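Local atomic coordinates of fusolin (Anomala cuprea entomopoxvirus, PDB entry 4YN1), a protein that forms the crystalline spindles that enhance virulence of its insect poxvirus and probably acts on chitin as a lytic polysaccharide monooxygenase. Residues A[150-155]-A[165-170]. Residues are numbered along the deposited sequence; the frame is centred on the assembly and turned at random.
With NAG (2-acetamido-2-deoxy-beta-D-glucopyranose), chain B.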
ATOM      1  N   GLU A 150       8.737  -8.978  -6.074  1.00 10.74           N
ATOM      2  CA  GLU A 150       9.675  -8.374  -5.158  1.00  9.81           C
ATOM      3  C   GLU A 150       8.866  -7.685  -4.058  1.00 12.41           C
ATOM      4  O   GLU A 150       7.832  -7.073  -4.353  1.00 14.76           O
ATOM      5  CB  GLU A 150      10.529  -7.309  -5.865  1.00 11.23           C
ATOM      6  CG  GLU A 150      11.543  -7.944  -6.801  1.00 15.50           C
ATOM      7  CD  GLU A 150      12.398  -6.966  -7.579  1.00 26.21           C
ATOM      8  OE1 GLU A 150      12.110  -5.749  -7.537  1.00 19.02           O
ATOM      9  OE2 GLU A 150      13.314  -7.423  -8.299  1.00 21.40           O
ATOM     10  N   VAL A 151       9.302  -7.828  -2.812  1.00 10.13           N
ATOM     11  CA  VAL A 151       8.663  -7.163  -1.693  1.00  8.47           C
ATOM     12  C   VAL A 151       9.677  -6.358  -0.933  1.00 13.60           C
ATOM     13  O   VAL A 151      10.765  -6.843  -0.641  1.00 11.06           O
ATOM     14  CB  VAL A 151       7.908  -8.117  -0.762  1.00  9.46           C
ATOM     15  CG1 VAL A 151       7.108  -7.324   0.261  1.00  8.39           C
ATOM     16  CG2 VAL A 151       6.986  -9.054  -1.555  1.00  9.76           C
ATOM     17  N   TYR A 152       9.325  -5.111  -0.644  1.00 10.85           N
ATOM     18  CA  TYR A 152      10.188  -4.203   0.095  1.00 10.67           C
ATOM     19  C   TYR A 152       9.481  -3.768   1.334  1.00 13.96           C
ATOM     20  O   TYR A 152       8.257  -3.765   1.360  1.00 12.55           O
ATOM     21  CB  TYR A 152      10.503  -2.959  -0.726  1.00 10.69           C
ATOM     22  CG  TYR A 152      11.185  -3.244  -2.041  1.00 13.12           C
ATOM     23  CD1 TYR A 152      10.453  -3.639  -3.159  1.00 15.46           C
ATOM     24  CD2 TYR A 152      12.560  -3.073  -2.188  1.00 13.46           C
ATOM     25  CE1 TYR A 152      11.086  -3.967  -4.358  1.00 14.85           C
ATOM     26  CE2 TYR A 152      13.201  -3.376  -3.387  1.00 13.59           C
ATOM     27  CZ  TYR A 152      12.464  -3.845  -4.463  1.00 19.71           C
ATOM     28  OH  TYR A 152      13.115  -4.175  -5.629  1.00 19.54           O
ATOM     29  N   VAL A 153      10.230  -3.358   2.346  1.00 11.25           N
ATOM     30  CA  VAL A 153       9.657  -2.786   3.579  1.00  9.84           C
ATOM     31  C   VAL A 153      10.373  -1.441   3.837  1.00 13.02           C
ATOM     32  O   VAL A 153      11.579  -1.284   3.548  1.00  9.54           O
ATOM     33  CB  VAL A 153       9.766  -3.763   4.772  1.00 12.93           C
ATOM     34  CG1 VAL A 153       9.261  -3.139   6.060  1.00 13.22           C
ATOM     35  CG2 VAL A 153       8.993  -5.053   4.480  1.00 12.64           C
ATOM     36  N   THR A 154       9.649  -0.490   4.388  1.00  9.92           N
ATOM     37  CA  THR A 154      10.261   0.773   4.702  1.00  9.35           C
ATOM     38  C   THR A 154      11.367   0.584   5.768  1.00 11.01           C
ATOM     39  O   THR A 154      11.281  -0.280   6.642  1.00  9.10           O
ATOM     40  CB  THR A 154       9.246   1.815   5.144  1.00  8.89           C
ATOM     41  OG1 THR A 154       8.338   1.245   6.104  1.00 11.15           O
ATOM     42  CG2 THR A 154       8.462   2.416   3.952  1.00 11.03           C
ATOM     43  N   THR A 155      12.381   1.401   5.656  1.00  9.91           N
ATOM     44  CA  THR A 155      13.531   1.462   6.580  1.00 10.58           C
ATOM     45  C   THR A 155      13.030   1.910   7.968  1.00 12.92           C
ATOM     46  O   THR A 155      11.971   2.548   8.056  1.00 10.08           O
ATOM     47  CB  THR A 155      14.594   2.412   5.982  1.00 14.37           C
ATOM     48  OG1 THR A 155      15.798   2.335   6.730  1.00 27.36           O
ATOM     49  CG2 THR A 155      14.124   3.818   5.910  1.00 12.69           C
ATOM     50  N   VAL A 165       6.650   7.439   0.584  1.00 12.39           N
ATOM     51  CA  VAL A 165       7.309   6.161   0.320  1.00 12.31           C
ATOM     52  C   VAL A 165       8.210   6.423  -0.913  1.00 15.48           C
ATOM     53  O   VAL A 165       7.710   6.860  -1.941  1.00 15.65           O
ATOM     54  CB  VAL A 165       6.257   5.068   0.029  1.00 15.08           C
ATOM     55  CG1 VAL A 165       6.904   3.811  -0.503  1.00 15.86           C
ATOM     56  CG2 VAL A 165       5.439   4.764   1.273  1.00 15.84           C
ATOM     57  N   THR A 166       9.528   6.245  -0.785  1.00 13.47           N
ATOM     58  CA  THR A 166      10.472   6.496  -1.886  1.00 14.05           C
ATOM     59  C   THR A 166      11.534   5.408  -1.830  1.00 14.91           C
ATOM     60  O   THR A 166      11.725   4.783  -0.777  1.00 13.99           O
ATOM     61  CB  THR A 166      11.121   7.913  -1.752  1.00 28.94           C
ATOM     62  OG1 THR A 166      11.891   7.937  -0.544  1.00 33.46           O
ATOM     63  CG2 THR A 166      10.118   9.001  -1.676  1.00 37.60           C
ATOM     64  N   TRP A 167      12.187   5.142  -2.958  1.00 11.12           N
ATOM     65  CA  TRP A 167      13.146   4.030  -3.044  1.00 12.17           C
ATOM     66  C   TRP A 167      14.316   4.060  -2.031  1.00 15.52           C
ATOM     67  O   TRP A 167      14.593   3.034  -1.392  1.00 14.41           O
ATOM     68  CB  TRP A 167      13.651   3.857  -4.471  1.00 12.19           C
ATOM     69  CG  TRP A 167      12.576   3.420  -5.408  1.00 12.49           C
ATOM     70  CD1 TRP A 167      11.940   4.180  -6.353  1.00 15.16           C
ATOM     71  CD2 TRP A 167      11.987   2.117  -5.474  1.00 12.44           C
ATOM     72  NE1 TRP A 167      11.053   3.411  -7.051  1.00 13.31           N
ATOM     73  CE2 TRP A 167      11.083   2.127  -6.554  1.00 15.67           C
ATOM     74  CE3 TRP A 167      12.262   0.900  -4.840  1.00 13.76           C
ATOM     75  CZ2 TRP A 167      10.364   0.989  -6.931  1.00 15.57           C
ATOM     76  CZ3 TRP A 167      11.550  -0.231  -5.217  1.00 16.25           C
ATOM     77  CH2 TRP A 167      10.594  -0.170  -6.234  1.00 16.61           C
ATOM     78  N   PRO A 168      14.929   5.212  -1.736  1.00 14.00           N
ATOM     79  CA  PRO A 168      15.975   5.216  -0.680  1.00 14.44           C
ATOM     80  C   PRO A 168      15.457   4.912   0.733  1.00 17.36           C
ATOM     81  O   PRO A 168      16.269   4.689   1.640  1.00 18.90           O
ATOM     82  CB  PRO A 168      16.588   6.604  -0.768  1.00 17.20           C
ATOM     83  CG  PRO A 168      15.829   7.349  -1.758  1.00 22.38           C
ATOM     84  CD  PRO A 168      14.752   6.538  -2.346  1.00 16.69           C
ATOM     85  N   LEU A 169      14.110   4.884   0.945  1.00 11.81           N
ATOM     86  CA  LEU A 169      13.542   4.517   2.236  1.00 10.79           C
ATOM     87  C   LEU A 169      13.010   3.094   2.226  1.00 13.87           C
ATOM     88  O   LEU A 169      12.322   2.715   3.181  1.00 14.42           O
ATOM     89  CB  LEU A 169      12.422   5.494   2.632  1.00 11.39           C
ATOM     90  CG  LEU A 169      12.790   6.949   2.738  1.00 14.84           C
ATOM     91  CD1 LEU A 169      11.607   7.763   3.296  1.00 14.86           C
ATOM     92  CD2 LEU A 169      14.029   7.121   3.603  1.00 17.67           C
ATOM     93  N   LEU A 170      13.335   2.291   1.197  1.00 11.67           N
ATOM     94  CA  LEU A 170      12.847   0.897   1.063  1.00 11.51           C
ATOM     95  C   LEU A 170      13.997  -0.085   1.046  1.00 15.78           C
ATOM     96  O   LEU A 170      15.073   0.230   0.557  1.00 16.52           O
ATOM     97  CB  LEU A 170      12.031   0.752  -0.229  1.00 11.33           C
ATOM     98  CG  LEU A 170      10.650   1.398  -0.263  1.00 12.59           C
ATOM     99  CD1 LEU A 170      10.115   1.366  -1.663  1.00 13.81           C
ATOM    100  CD2 LEU A 170       9.701   0.718   0.671  1.00 13.23           C
TER
HETATM  101  C1  NAG B   1      15.653 -10.245  -8.095  1.00 18.31           C
HETATM  102  C2  NAG B   1      16.644  -9.109  -8.329  1.00 19.96           C
HETATM  103  C3  NAG B   1      16.987  -9.070  -9.819  1.00 22.21           C
HETATM  104  C4  NAG B   1      17.507 -10.425 -10.279  1.00 25.02           C
HETATM  105  C5  NAG B   1      16.503 -11.514  -9.907  1.00 23.17           C
HETATM  106  C6  NAG B   1      16.971 -12.918 -10.229  1.00 26.72           C
HETATM  107  C7  NAG B   1      16.646  -6.994  -7.104  1.00 24.54           C
HETATM  108  C8  NAG B   1      15.854  -5.774  -6.735  1.00 22.62           C
HETATM  109  N2  NAG B   1      16.043  -7.853  -7.914  1.00 17.83           N
HETATM  110  O3  NAG B   1      17.940  -8.037 -10.073  1.00 20.37           O
HETATM  111  O4  NAG B   1      17.676 -10.428 -11.690  1.00 27.42           O
HETATM  112  O5  NAG B   1      16.283 -11.469  -8.489  1.00 21.16           O
HETATM  113  O6  NAG B   1      18.217 -13.206  -9.603  1.00 31.32           O
HETATM  114  O7  NAG B   1      17.788  -7.180  -6.697  1.00 24.23           O
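W167 sets the edge of its six-membered ring against a face of Y152. The pair is T-shaped, with planes at 84° and centroids 5.2 Å apart. W167 CZ3 sits over the centre of the tyrosine ring, 3.8 Å from Y152 CZ. The indole N-H is used elsewhere, on the carbonyl of V88. L170 packs next to this buried pair: its CD2 lies 4.0 Å from Y152 CB and 3.9 Å from T154 CG2. T154 and L170 form an antiparallel, non-hydrogen-bonded pair. The contact thus closes the connection between adjacent strands 147-154 and 170-176 of the lytic polysaccharide monooxygenase-family domain. T154 OG1 is hydrogen-bonded to V210 N.

The other end is partly exposed to solvent. There T155 N donates to L169 O at 2.8 Å, nearly straight at 162° but from above the carbonyl plane. T155 CG2 packs on that oxygen and also meets L169 CD2. T155 OG1 is hydrogen-bonded to E157 OE1.

Y152 CG is anti to its carbonyl carbon (chi1 -59°), which lays the ring back along the strand toward E150. Y152 OH donates to E150 OE1 at 2.7 Å, from above the carboxylate plane. That oxygen also meets R214 in a salt bridge. E150 OE2 accepts from N2 of the N-acetylglucosamine at 2.8 Å. The indole thus backs a tyrosine that touches the sugar's acetyl methyl and positions E150; tyrosine and arginine would help keep E150 an anionic acceptor.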